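Local coordinates for ferripyochelin binding protein (Salmonella enterica subsp. enterica serovar Typhimurium, PDB 3R3R) that binds zinc and, as a left-handed beta-helix protein of the gamma-class carbonic anhydrase family, may be a carbonic anhydrase-like enzyme, its activity not established, at residues T7-Y11 / T26-G32; I18-I24 / L36-I42; Q64-H70 / G93-H99; N82-I86 / L98-T102. Numbering follows the deposited sequence.

Contact 1: T7-Y11 / T26-G32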
loop_
_atom_site.group_PDB
_atom_site.type_symbol
_atom_site.label_atom_id
_atom_site.label_comp_id
_atom_site.label_asym_id
_atom_site.label_seq_id
_atom_site.Cartn_x
_atom_site.Cartn_y
_atom_site.Cartn_z
ATOM N N THR A 7 -12.148 -10.664 -9.337
ATOM C CA THR A 7 -11.037 -9.840 -8.859
ATOM C C THR A 7 -11.508 -8.918 -7.720
ATOM O O THR A 7 -10.835 -8.781 -6.703
ATOM C CB THR A 7 -10.471 -9.007 -10.029
ATOM O OG1 THR A 7 -9.948 -9.890 -11.034
ATOM C CG2 THR A 7 -9.388 -8.062 -9.567
ATOM N N LEU A 8 -12.667 -8.283 -7.897
ATOM C CA LEU A 8 -13.279 -7.461 -6.855
ATOM C C LEU A 8 -14.379 -8.263 -6.161
ATOM O O LEU A 8 -15.261 -8.807 -6.819
ATOM C CB LEU A 8 -13.896 -6.176 -7.439
ATOM C CG LEU A 8 -12.969 -5.263 -8.237
ATOM C CD1 LEU A 8 -13.762 -4.194 -9.002
ATOM C CD2 LEU A 8 -11.959 -4.631 -7.314
ATOM N N ARG A 9 -14.327 -8.337 -4.834
ATOM C CA ARG A 9 -15.170 -9.257 -4.082
ATOM C C ARG A 9 -15.818 -8.592 -2.886
ATOM O O ARG A 9 -15.251 -7.680 -2.287
ATOM C CB ARG A 9 -14.329 -10.425 -3.569
ATOM C CG ARG A 9 -13.566 -11.193 -4.618
ATOM C CD ARG A 9 -12.933 -12.362 -3.926
ATOM N NE ARG A 9 -12.071 -13.153 -4.790
ATOM C CZ ARG A 9 -11.381 -14.197 -4.341
ATOM N NH1 ARG A 9 -11.505 -14.544 -3.067
ATOM N NH2 ARG A 9 -10.589 -14.899 -5.141
ATOM N N PRO A 10 -16.987 -9.092 -2.491
ATOM C CA PRO A 10 -17.685 -8.564 -1.318
ATOM C C PRO A 10 -17.218 -9.188 0.001
ATOM O O PRO A 10 -16.713 -10.312 0.024
ATOM C CB PRO A 10 -19.146 -8.961 -1.595
ATOM C CG PRO A 10 -19.016 -10.254 -2.319
ATOM C CD PRO A 10 -17.808 -10.071 -3.223
ATOM N N TYR A 11 -17.424 -8.476 1.091
ATOM C CA TYR A 11 -17.407 -9.061 2.412
ATOM C C TYR A 11 -18.605 -8.446 3.118
ATOM O O TYR A 11 -18.669 -7.251 3.241
ATOM C CB TYR A 11 -16.136 -8.793 3.199
ATOM C CG TYR A 11 -16.162 -9.369 4.604
ATOM C CD1 TYR A 11 -16.082 -10.730 4.819
ATOM C CD2 TYR A 11 -16.256 -8.551 5.706
ATOM C CE1 TYR A 11 -16.099 -11.248 6.080
ATOM C CE2 TYR A 11 -16.273 -9.063 6.967
ATOM C CZ TYR A 11 -16.190 -10.413 7.154
ATOM O OH TYR A 11 -16.198 -10.930 8.416
ATOM N N THR A 26 -5.937 -8.643 -13.192
ATOM C CA THR A 26 -6.921 -9.711 -13.150
ATOM C C THR A 26 -6.513 -10.831 -12.200
ATOM O O THR A 26 -7.345 -11.586 -11.769
ATOM C CB THR A 26 -7.178 -10.319 -14.538
ATOM O OG1 THR A 26 -5.958 -10.834 -15.072
ATOM C CG2 THR A 26 -7.737 -9.270 -15.473
ATOM N N SER A 27 -5.220 -10.948 -11.921
ATOM C CA SER A 27 -4.724 -12.037 -11.058
ATOM C C SER A 27 -4.737 -11.657 -9.576
ATOM O O SER A 27 -4.389 -12.458 -8.721
ATOM C CB SER A 27 -3.307 -12.450 -11.467
ATOM O OG SER A 27 -2.361 -11.454 -11.102
ATOM N N SER A 28 -5.135 -10.428 -9.289
ATOM C CA SER A 28 -5.140 -9.935 -7.926
ATOM C C SER A 28 -6.511 -10.088 -7.284
ATOM O O SER A 28 -7.481 -10.413 -7.961
ATOM C CB SER A 28 -4.583 -8.524 -7.883
ATOM O OG SER A 28 -3.205 -8.631 -8.237
ATOM N N VAL A 29 -6.569 -9.910 -5.973
ATOM C CA VAL A 29 -7.763 -10.223 -5.204
ATOM C C VAL A 29 -7.995 -9.049 -4.263
ATOM O O VAL A 29 -7.154 -8.763 -3.397
ATOM C CB VAL A 29 -7.590 -11.537 -4.407
ATOM C CG1 VAL A 29 -8.817 -11.807 -3.542
ATOM C CG2 VAL A 29 -7.292 -12.730 -5.351
ATOM N N VAL A 30 -9.116 -8.351 -4.453
ATOM C CA VAL A 30 -9.426 -7.151 -3.691
ATOM C C VAL A 30 -10.802 -7.326 -3.067
ATOM O O VAL A 30 -11.796 -7.410 -3.778
ATOM C CB VAL A 30 -9.364 -5.901 -4.599
ATOM C CG1 VAL A 30 -9.711 -4.635 -3.807
ATOM C CG2 VAL A 30 -7.984 -5.806 -5.246
ATOM N N ILE A 31 -10.845 -7.406 -1.740
ATOM C CA ILE A 31 -12.037 -7.825 -1.012
ATOM C C ILE A 31 -12.542 -6.749 -0.066
ATOM O O ILE A 31 -11.783 -6.187 0.724
ATOM C CB ILE A 31 -11.709 -9.074 -0.161
ATOM C CG1 ILE A 31 -11.296 -10.252 -1.044
ATOM C CG2 ILE A 31 -12.874 -9.455 0.753
ATOM C CD1 ILE A 31 -10.517 -11.320 -0.301
ATOM N N GLY A 32 -13.843 -6.496 -0.106
ATOM C CA GLY A 32 -14.462 -5.715 0.946
ATOM C C GLY A 32 -14.271 -4.223 0.804
ATOM O O GLY A 32 -14.336 -3.670 -0.304
#
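The first rung of a left-handed parallel beta-helix forms here: strand 8-9 lies at the outer edge of one face of the prism and pairs in parallel with strand 29-31 of the next coil. Three backbone hydrogen bonds hold the ladder, Val30 N to Thr7 O, Arg9 N to Val30 O and Gly32 N to Arg9 O, each 2.9 Å. CA-H...O contacts reinforce it, from Leu8 CA to Val30 O (3.4 Å) and from Ile31 CA to Arg9 O (3.5 Å). Apolar packing divides between the two faces. Leu8 CD2 meets Val30 CB at 4.0 Å on the inner side, where both side chains also touch Ile24; on the outer side Tyr11 CB lies 4.1 Å from Ile31 CG2. Gly32, with a positive phi of 80°, sits at the corner where the coil turns to its next face. The extended Arg9 side chain runs over the outer face, its NE bonded to the carbonyl of Asp6, and Val29 CG1 covers one face of the guanidinium, 3.6 Å from Arg9 CZ.

Contact 2: I18-I24 / L36-I42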
loop_
_atom_site.group_PDB
_atom_site.type_symbol
_atom_site.label_atom_id
_atom_site.label_comp_id
_atom_site.label_asym_id
_atom_site.label_seq_id
_atom_site.Cartn_x
_atom_site.Cartn_y
_atom_site.Cartn_z
ATOM N N ILE A 18 -13.802 2.370 -6.397
ATOM C CA ILE A 18 -12.722 2.527 -7.370
ATOM C C ILE A 18 -12.846 3.880 -8.058
ATOM O O ILE A 18 -13.920 4.231 -8.570
ATOM C CB ILE A 18 -12.794 1.427 -8.458
ATOM C CG1 ILE A 18 -12.905 0.030 -7.827
ATOM C CG2 ILE A 18 -11.616 1.537 -9.428
ATOM C CD1 ILE A 18 -11.744 -0.345 -6.908
ATOM N N GLY A 19 -11.757 4.645 -8.064
ATOM C CA GLY A 19 -11.724 5.910 -8.780
ATOM C C GLY A 19 -11.438 5.761 -10.262
ATOM O O GLY A 19 -11.752 4.743 -10.874
ATOM N N GLN A 20 -10.844 6.788 -10.854
ATOM C CA GLN A 20 -10.605 6.773 -12.292
ATOM C C GLN A 20 -9.195 6.325 -12.657
ATOM O O GLN A 20 -8.238 6.575 -11.921
ATOM C CB GLN A 20 -10.894 8.154 -12.884
ATOM C CG GLN A 20 -12.337 8.598 -12.679
ATOM C CD GLN A 20 -13.331 7.667 -13.354
ATOM O OE1 GLN A 20 -13.229 7.400 -14.551
ATOM N NE2 GLN A 20 -14.289 7.159 -12.585
ATOM N N ARG A 21 -9.089 5.669 -13.810
ATOM C CA ARG A 21 -7.823 5.187 -14.356
ATOM C C ARG A 21 -7.115 4.257 -13.366
ATOM O O ARG A 21 -5.891 4.281 -13.234
ATOM C CB ARG A 21 -6.922 6.357 -14.746
ATOM C CG ARG A 21 -7.588 7.351 -15.730
ATOM C CD ARG A 21 -6.669 8.532 -15.996
ATOM N NE ARG A 21 -6.403 9.255 -14.761
ATOM C CZ ARG A 21 -7.213 10.174 -14.245
ATOM N NH1 ARG A 21 -8.336 10.520 -14.875
ATOM N NH2 ARG A 21 -6.882 10.757 -13.103
ATOM N N VAL A 22 -7.891 3.441 -12.658
ATOM C CA VAL A 22 -7.318 2.483 -11.717
ATOM C C VAL A 22 -7.027 1.176 -12.441
ATOM O O VAL A 22 -7.887 0.672 -13.173
ATOM C CB VAL A 22 -8.269 2.241 -10.526
ATOM C CG1 VAL A 22 -7.731 1.146 -9.598
ATOM C CG2 VAL A 22 -8.444 3.522 -9.745
ATOM N N MET A 23 -5.822 0.638 -12.259
ATOM C CA MET A 23 -5.533 -0.702 -12.747
ATOM C C MET A 23 -5.622 -1.697 -11.592
ATOM O O MET A 23 -4.987 -1.500 -10.561
ATOM C CB MET A 23 -4.119 -0.784 -13.328
ATOM C CG MET A 23 -3.774 -2.172 -13.850
ATOM S SD MET A 23 -2.044 -2.300 -14.383
ATOM C CE MET A 23 -1.194 -2.158 -12.813
ATOM N N ILE A 24 -6.419 -2.746 -11.759
ATOM C CA ILE A 24 -6.390 -3.864 -10.824
ATOM C C ILE A 24 -6.127 -5.123 -11.621
ATOM O O ILE A 24 -6.969 -5.564 -12.405
ATOM C CB ILE A 24 -7.684 -4.021 -10.011
ATOM C CG1 ILE A 24 -8.057 -2.699 -9.330
ATOM C CG2 ILE A 24 -7.512 -5.124 -8.971
ATOM C CD1 ILE A 24 -9.541 -2.333 -9.442
ATOM N N LEU A 36 -9.904 2.728 -3.514
ATOM C CA LEU A 36 -8.753 2.986 -4.372
ATOM C C LEU A 36 -8.998 4.290 -5.105
ATOM O O LEU A 36 -9.934 4.407 -5.902
ATOM C CB LEU A 36 -8.562 1.856 -5.381
ATOM C CG LEU A 36 -8.391 0.472 -4.760
ATOM C CD1 LEU A 36 -8.139 -0.534 -5.855
ATOM C CD2 LEU A 36 -7.248 0.444 -3.725
ATOM N N ALA A 37 -8.166 5.276 -4.812
ATOM C CA ALA A 37 -8.264 6.582 -5.438
ATOM C C ALA A 37 -7.760 6.569 -6.886
ATOM O O ALA A 37 -7.260 5.555 -7.376
ATOM C CB ALA A 37 -7.526 7.601 -4.605
ATOM N N ASP A 38 -7.942 7.688 -7.577
ATOM C CA ASP A 38 -7.524 7.818 -8.967
ATOM C C ASP A 38 -6.074 7.393 -9.185
ATOM O O ASP A 38 -5.200 7.691 -8.371
ATOM C CB ASP A 38 -7.617 9.274 -9.420
ATOM C CG ASP A 38 -9.036 9.811 -9.471
ATOM O OD1 ASP A 38 -10.019 9.040 -9.392
ATOM O OD2 ASP A 38 -9.151 11.042 -9.626
ATOM N N ASP A 39 -5.828 6.733 -10.311
ATOM C CA ASP A 39 -4.474 6.429 -10.771
ATOM C C ASP A 39 -3.721 5.426 -9.900
ATOM O O ASP A 39 -2.511 5.291 -10.033
ATOM C CB ASP A 39 -3.652 7.712 -10.944
ATOM C CG ASP A 39 -4.139 8.561 -12.105
ATOM O OD1 ASP A 39 -4.233 8.046 -13.242
ATOM O OD2 ASP A 39 -4.441 9.743 -11.871
ATOM N N VAL A 40 -4.433 4.724 -9.021
ATOM C CA VAL A 40 -3.833 3.621 -8.273
ATOM C C VAL A 40 -3.569 2.445 -9.213
ATOM O O VAL A 40 -4.375 2.159 -10.109
ATOM C CB VAL A 40 -4.749 3.199 -7.097
ATOM C CG1 VAL A 40 -4.377 1.831 -6.534
ATOM C CG2 VAL A 40 -4.681 4.227 -5.986
ATOM N N GLY A 41 -2.428 1.785 -9.031
ATOM C CA GLY A 41 -2.133 0.570 -9.765
ATOM C C GLY A 41 -1.910 -0.584 -8.822
ATOM O O GLY A 41 -1.028 -0.509 -7.963
ATOM N N ILE A 42 -2.701 -1.643 -8.995
ATOM C CA ILE A 42 -2.561 -2.880 -8.223
ATOM C C ILE A 42 -2.016 -3.930 -9.191
ATOM O O ILE A 42 -2.674 -4.316 -10.163
ATOM C CB ILE A 42 -3.910 -3.349 -7.640
ATOM C CG1 ILE A 42 -4.643 -2.215 -6.908
ATOM C CG2 ILE A 42 -3.714 -4.613 -6.788
ATOM C CD1 ILE A 42 -3.857 -1.566 -5.813
HETATM O O HOH W 1 -9.194 12.300 -12.491
#
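Leu36 CD1 is the meeting point of three side chains from the 18-24 segment: Ile18 CD1 at 3.8 Å, Val22 CG1 at 4.1 Å and Ile24 CG1 at 4.1 Å. Ile24 CG1 also packs on Ile42 CG1 (4.2 Å). Around this apolar group runs the backbone ladder of two successive coils of the left-handed beta-helix, both rounding the same corner: Gly19 N bonds Leu36 O (2.8 Å) before the bend, Asp39 N bonds Gln20 O (2.9 Å) within it, and Met23 N to Val40 O (3.0 Å) and Ile42 N to Met23 O (2.8 Å) follow beyond. There Met23 touches helix 158-182. A CB on Gly19 would clash with Asp38 OD1, the atom that accepts a bond from Gln20 N (2.8 Å). At the polar edge Arg21 makes a two-pronged salt bridge, NE to Asp39 OD1 and NH2 to Asp39 OD2, both 2.9 Å; Asp39 OD1 also pairs with Lys175 of the helix, and a water links Arg21 NH2 (2.8 Å) to Asp38 OD2 (3.1 Å).

Contact 3: Q64-H70 / G93-H99. With ZN (zinc ion), chain B.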
loop_
_atom_site.group_PDB
_atom_site.type_symbol
_atom_site.label_atom_id
_atom_site.label_comp_id
_atom_site.label_asym_id
_atom_site.label_seq_id
_atom_site.Cartn_x
_atom_site.Cartn_y
_atom_site.Cartn_z
ATOM N N GLN A 64 2.790 -3.066 -5.518
ATOM C CA GLN A 64 3.507 -3.934 -6.438
ATOM C C GLN A 64 3.306 -5.428 -6.188
ATOM O O GLN A 64 2.762 -5.867 -5.150
ATOM C CB GLN A 64 4.987 -3.564 -6.474
ATOM C CG GLN A 64 5.230 -2.197 -7.058
ATOM C CD GLN A 64 6.699 -1.808 -6.956
ATOM O OE1 GLN A 64 7.574 -2.681 -6.813
ATOM N NE2 GLN A 64 6.984 -0.524 -7.056
ATOM N N ASP A 65 3.768 -6.186 -7.174
ATOM C CA ASP A 65 3.451 -7.594 -7.342
ATOM C C ASP A 65 3.753 -8.387 -6.091
ATOM O O ASP A 65 4.825 -8.237 -5.481
ATOM C CB ASP A 65 4.308 -8.204 -8.469
ATOM C CG ASP A 65 4.656 -7.214 -9.597
ATOM O OD1 ASP A 65 4.338 -7.503 -10.784
ATOM O OD2 ASP A 65 5.300 -6.177 -9.314
ATOM N N GLY A 66 2.834 -9.277 -5.729
ATOM C CA GLY A 66 3.067 -10.181 -4.610
ATOM C C GLY A 66 2.860 -9.597 -3.229
ATOM O O GLY A 66 3.101 -10.278 -2.245
ATOM N N SER A 67 2.403 -8.358 -3.130
ATOM C CA SER A 67 2.133 -7.760 -1.830
ATOM C C SER A 67 0.858 -8.314 -1.196
ATOM O O SER A 67 -0.051 -8.780 -1.892
ATOM C CB SER A 67 2.033 -6.233 -1.964
ATOM O OG SER A 67 3.293 -5.669 -2.303
ATOM N N VAL A 68 0.790 -8.244 0.132
ATOM C CA VAL A 68 -0.427 -8.569 0.865
ATOM C C VAL A 68 -0.712 -7.438 1.831
ATOM O O VAL A 68 0.182 -7.034 2.590
ATOM C CB VAL A 68 -0.325 -9.919 1.627
ATOM C CG1 VAL A 68 -1.568 -10.131 2.515
ATOM C CG2 VAL A 68 -0.166 -11.083 0.637
ATOM N N LEU A 69 -1.960 -6.963 1.802
ATOM C CA LEU A 69 -2.422 -5.850 2.625
ATOM C C LEU A 69 -3.601 -6.338 3.456
ATOM O O LEU A 69 -4.605 -6.812 2.898
ATOM C CB LEU A 69 -2.873 -4.693 1.724
ATOM C CG LEU A 69 -1.789 -3.753 1.172
ATOM C CD1 LEU A 69 -0.752 -4.488 0.313
ATOM C CD2 LEU A 69 -2.432 -2.639 0.376
ATOM N N HIS A 70 -3.477 -6.241 4.780
ATOM C CA HIS A 70 -4.572 -6.617 5.664
ATOM C C HIS A 70 -4.609 -5.671 6.875
ATOM O O HIS A 70 -3.891 -4.667 6.917
ATOM C CB HIS A 70 -4.476 -8.105 6.046
ATOM C CG HIS A 70 -5.732 -8.663 6.647
ATOM N ND1 HIS A 70 -5.744 -9.431 7.793
ATOM C CD2 HIS A 70 -7.028 -8.545 6.261
ATOM C CE1 HIS A 70 -6.989 -9.769 8.081
ATOM N NE2 HIS A 70 -7.787 -9.246 7.167
ATOM N N GLY A 93 6.606 -1.536 -2.576
ATOM C CA GLY A 93 7.439 -2.423 -3.357
ATOM C C GLY A 93 6.917 -3.836 -3.478
ATOM O O GLY A 93 5.980 -4.255 -2.785
ATOM N N HIS A 94 7.579 -4.610 -4.327
ATOM C CA HIS A 94 7.151 -5.982 -4.559
ATOM C C HIS A 94 7.158 -6.759 -3.251
ATOM O O HIS A 94 8.057 -6.585 -2.419
ATOM C CB HIS A 94 8.124 -6.701 -5.510
ATOM C CG HIS A 94 8.484 -5.937 -6.755
ATOM N ND1 HIS A 94 7.655 -5.873 -7.856
ATOM C CD2 HIS A 94 9.616 -5.264 -7.099
ATOM C CE1 HIS A 94 8.245 -5.161 -8.806
ATOM N NE2 HIS A 94 9.438 -4.786 -8.371
ATOM N N LYS A 95 6.205 -7.669 -3.091
ATOM C CA LYS A 95 6.243 -8.626 -1.989
ATOM C C LYS A 95 6.270 -7.948 -0.627
ATOM O O LYS A 95 6.842 -8.487 0.320
ATOM C CB LYS A 95 7.414 -9.605 -2.127
ATOM C CG LYS A 95 7.199 -10.610 -3.259
ATOM C CD LYS A 95 8.391 -11.568 -3.418
ATOM C CE LYS A 95 8.510 -12.554 -2.308
ATOM N NZ LYS A 95 7.313 -13.435 -2.326
ATOM N N VAL A 96 5.622 -6.796 -0.499
ATOM C CA VAL A 96 5.532 -6.121 0.789
ATOM C C VAL A 96 4.312 -6.603 1.571
ATOM O O VAL A 96 3.259 -6.901 0.987
ATOM C CB VAL A 96 5.532 -4.588 0.580
ATOM C CG1 VAL A 96 5.048 -3.856 1.822
ATOM C CG2 VAL A 96 6.936 -4.145 0.204
ATOM N N MET A 97 4.479 -6.708 2.886
ATOM C CA MET A 97 3.403 -7.036 3.811
ATOM C C MET A 97 3.031 -5.781 4.585
ATOM O O MET A 97 3.864 -5.270 5.353
ATOM C CB MET A 97 3.948 -8.075 4.798
ATOM C CG MET A 97 2.963 -8.529 5.863
ATOM S SD MET A 97 1.629 -9.531 5.198
ATOM C CE MET A 97 0.196 -8.546 5.635
ATOM N N LEU A 98 1.812 -5.276 4.389
ATOM C CA LEU A 98 1.327 -4.111 5.153
ATOM C C LEU A 98 0.169 -4.558 5.998
ATOM O O LEU A 98 -0.774 -5.164 5.472
ATOM C CB LEU A 98 0.839 -2.995 4.223
ATOM C CG LEU A 98 1.884 -2.387 3.276
ATOM C CD1 LEU A 98 1.235 -1.267 2.445
ATOM C CD2 LEU A 98 3.115 -1.900 4.009
ATOM N N HIS A 99 0.205 -4.253 7.287
ATOM C CA HIS A 99 -0.853 -4.710 8.175
ATOM C C HIS A 99 -1.243 -3.588 9.125
ATOM O O HIS A 99 -0.478 -3.245 10.024
ATOM C CB HIS A 99 -0.421 -5.940 8.984
ATOM C CG HIS A 99 -1.567 -6.831 9.366
ATOM N ND1 HIS A 99 -2.389 -6.584 10.444
ATOM C CD2 HIS A 99 -2.064 -7.938 8.763
ATOM C CE1 HIS A 99 -3.325 -7.518 10.496
ATOM N NE2 HIS A 99 -3.138 -8.367 9.500
HETATM ZN ZN ZN B . -4.181 -10.044 9.090
HETATM O O HOH W 2 -5.363 -9.476 10.978
HETATM O O HOH W 3 -5.043 -11.579 10.011
HETATM O O HOH W 4 -2.758 -10.665 10.811
#
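Two zinc ligands stand on adjacent strands here, one at the end of each segment. His70 ND1 binds the ion at 2.1 Å and His99 NE2 at 2.0 Å, and three waters at 2.0, 2.3 and 2.3 Å from zinc complete the five modelled ligands. The parallel pairing of strands 68-70 and 97-99, whose axes differ by 5°, sets the histidines level, with CA atoms 4.9 Å apart and both side chains on the outer face with Val68 and Met97. Their other ring nitrogens are hydrogen-bonded to carboxylates: His70 NE2 to Asp51 and His99 ND1 to Asp117. The ladder consists of Val68 N to Val96 O (2.9 Å), Leu98 N to Val68 O (3.0 Å) and His70 N to Leu98 O (3.0 Å). On the inner face Leu69 CG packs on Leu98 CB at 4.1 Å. Before the strands, both segments make type II turns, joined by Lys95 N to Asp65 O (2.8 Å); Ser67 OG accepts from Val96 N (3.2 Å) and donates to Gln64 O (2.9 Å). His94 ND1 donates to Asp65 OD2 (2.8 Å). Histidines contributed by neighbouring coils to a zinc ion on the outside of a left-handed beta-helix are the hallmark of gamma-class carbonic anhydrases, where the active site typically lies between subunits of a trimer.

Contact 4: N82-I86 / L98-T102. With ZN (zinc ion), chain B.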
loop_
_atom_site.group_PDB
_atom_site.type_symbol
_atom_site.label_atom_id
_atom_site.label_comp_id
_atom_site.label_asym_id
_atom_site.label_seq_id
_atom_site.Cartn_x
_atom_site.Cartn_y
_atom_site.Cartn_z
ATOM N N ASN A 82 -7.353 -1.804 13.576
ATOM C CA ASN A 82 -6.259 -1.137 12.857
ATOM C C ASN A 82 -6.545 -1.197 11.373
ATOM O O ASN A 82 -6.266 -2.207 10.732
ATOM C CB ASN A 82 -4.896 -1.753 13.177
ATOM C CG ASN A 82 -4.562 -1.661 14.654
ATOM O OD1 ASN A 82 -3.985 -0.666 15.113
ATOM N ND2 ASN A 82 -4.912 -2.682 15.403
ATOM N N PRO A 83 -7.128 -0.122 10.828
ATOM C CA PRO A 83 -7.336 -0.072 9.381
ATOM C C PRO A 83 -5.993 0.203 8.706
ATOM O O PRO A 83 -4.995 0.481 9.381
ATOM C CB PRO A 83 -8.279 1.129 9.207
ATOM C CG PRO A 83 -7.888 2.045 10.350
ATOM C CD PRO A 83 -7.553 1.121 11.505
ATOM N N LEU A 84 -5.980 0.133 7.383
ATOM C CA LEU A 84 -4.772 0.373 6.617
ATOM C C LEU A 84 -4.987 1.629 5.793
ATOM O O LEU A 84 -5.884 1.663 4.933
ATOM C CB LEU A 84 -4.500 -0.832 5.716
ATOM C CG LEU A 84 -3.309 -0.702 4.758
ATOM C CD1 LEU A 84 -1.999 -0.389 5.488
ATOM C CD2 LEU A 84 -3.183 -2.003 3.970
ATOM N N ILE A 85 -4.173 2.648 6.054
ATOM C CA ILE A 85 -4.340 3.947 5.418
ATOM C C ILE A 85 -3.052 4.265 4.695
ATOM O O ILE A 85 -1.997 4.287 5.319
ATOM C CB ILE A 85 -4.623 5.029 6.470
ATOM C CG1 ILE A 85 -5.948 4.739 7.187
ATOM C CG2 ILE A 85 -4.638 6.415 5.807
ATOM C CD1 ILE A 85 -6.157 5.511 8.504
ATOM N N ILE A 86 -3.136 4.483 3.387
ATOM C CA ILE A 86 -1.955 4.739 2.569
ATOM C C ILE A 86 -2.218 6.012 1.772
ATOM O O ILE A 86 -3.286 6.156 1.168
ATOM C CB ILE A 86 -1.664 3.562 1.595
ATOM C CG1 ILE A 86 -1.515 2.241 2.357
ATOM C CG2 ILE A 86 -0.431 3.851 0.706
ATOM C CD1 ILE A 86 -1.418 1.038 1.446
ATOM N N LEU A 98 1.812 -5.276 4.389
ATOM C CA LEU A 98 1.327 -4.111 5.153
ATOM C C LEU A 98 0.169 -4.558 5.998
ATOM O O LEU A 98 -0.774 -5.164 5.472
ATOM C CB LEU A 98 0.839 -2.995 4.223
ATOM C CG LEU A 98 1.884 -2.387 3.276
ATOM C CD1 LEU A 98 1.235 -1.267 2.445
ATOM C CD2 LEU A 98 3.115 -1.900 4.009
ATOM N N HIS A 99 0.205 -4.253 7.287
ATOM C CA HIS A 99 -0.853 -4.710 8.175
ATOM C C HIS A 99 -1.243 -3.588 9.125
ATOM O O HIS A 99 -0.478 -3.245 10.024
ATOM C CB HIS A 99 -0.421 -5.940 8.984
ATOM C CG HIS A 99 -1.567 -6.831 9.366
ATOM N ND1 HIS A 99 -2.389 -6.584 10.444
ATOM C CD2 HIS A 99 -2.064 -7.938 8.763
ATOM C CE1 HIS A 99 -3.325 -7.518 10.496
ATOM N NE2 HIS A 99 -3.138 -8.367 9.500
ATOM N N GLY A 100 -2.427 -3.008 8.934
ATOM C CA GLY A 100 -3.003 -2.106 9.915
ATOM C C GLY A 100 -2.197 -0.861 10.235
ATOM O O GLY A 100 -2.298 -0.330 11.338
ATOM N N CYS A 101 -1.437 -0.363 9.267
ATOM C CA CYS A 101 -0.539 0.761 9.487
ATOM C C CYS A 101 -1.036 2.011 8.758
ATOM O O CYS A 101 -2.031 1.955 8.013
ATOM C CB CYS A 101 0.878 0.388 9.048
ATOM S SG CYS A 101 0.991 -0.192 7.324
ATOM N N THR A 102 -0.351 3.128 8.995
ATOM C CA THR A 102 -0.650 4.382 8.318
ATOM C C THR A 102 0.601 4.832 7.592
ATOM O O THR A 102 1.679 4.919 8.195
ATOM C CB THR A 102 -1.058 5.457 9.334
ATOM O OG1 THR A 102 -2.222 5.005 10.015
ATOM C CG2 THR A 102 -1.371 6.804 8.657
HETATM ZN ZN ZN B . -4.181 -10.044 9.090
HETATM O O HOH W 5 -4.162 2.831 10.505
HETATM O O HOH W 2 -5.363 -9.476 10.978
HETATM O O HOH W 3 -5.043 -11.579 10.011
HETATM O O HOH W 4 -2.758 -10.665 10.811
#
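Leu84 takes a t,p rotamer that carries CD1 into the interior of the beta-helix, 4.1 Å from Leu98 CB and 3.5 Å from Cys101 SG. Leu98, in the m,t rotamer, reaches the same space from the preceding face of the next coil and meets Ile86 CD1 through its CD1 at 3.7 Å. Cys101, with chi1 near +60° (p), presents SG to this core, where Val115 of the coil beyond also touches it. Ile85 and Thr102 pair in parallel with side chains on the outer face, Ile85 CD1 4.2 Å from Thr102 OG1; a water bridges Thr102 OG1 (3.0 Å) and Pro83 O (2.7 Å). Gly100, at phi 60° and psi 30°, makes the corner between strands 97-99 and 102-103, and a CB there would clash with Asn82 CB. One backbone hydrogen bond crosses, Ile85 N to Cys101 O (3.0 Å), aided by CA-H...O contacts of Gly100 CA with Pro83 O and Thr102 CA with Ile85 O, both 3.3 Å. His99 points away from 82-86 to bind zinc through NE2 at 2.0 Å. The chemistry thus separates at the corner: apolar groups fill the inside of the coil, while the metal ligand faces outward.

From the N terminus, contact 1 closes the first coil by laying strand 8-9 beside strand 29-31. Contact 2 opens inside that loop, at 18-24, and closes beyond it at 36-42, so the two cross; they touch where Ile24 packs against Thr7, Leu8 and Val30. Both close before contact 3 begins. Contact 3 joins 64-70 to 93-99 across a longer loop, and contact 4 starts within that loop at 82-86 and ends on 98-102, sharing Leu98 and His99. Contacts 1 and 3 lie on one sheet, contact 2 rounds the corner from the sheet of strands 17-18 and 34-36 to that of 23-24 and 41-42, and contact 4 links the zinc-bearing sheet to the first of these.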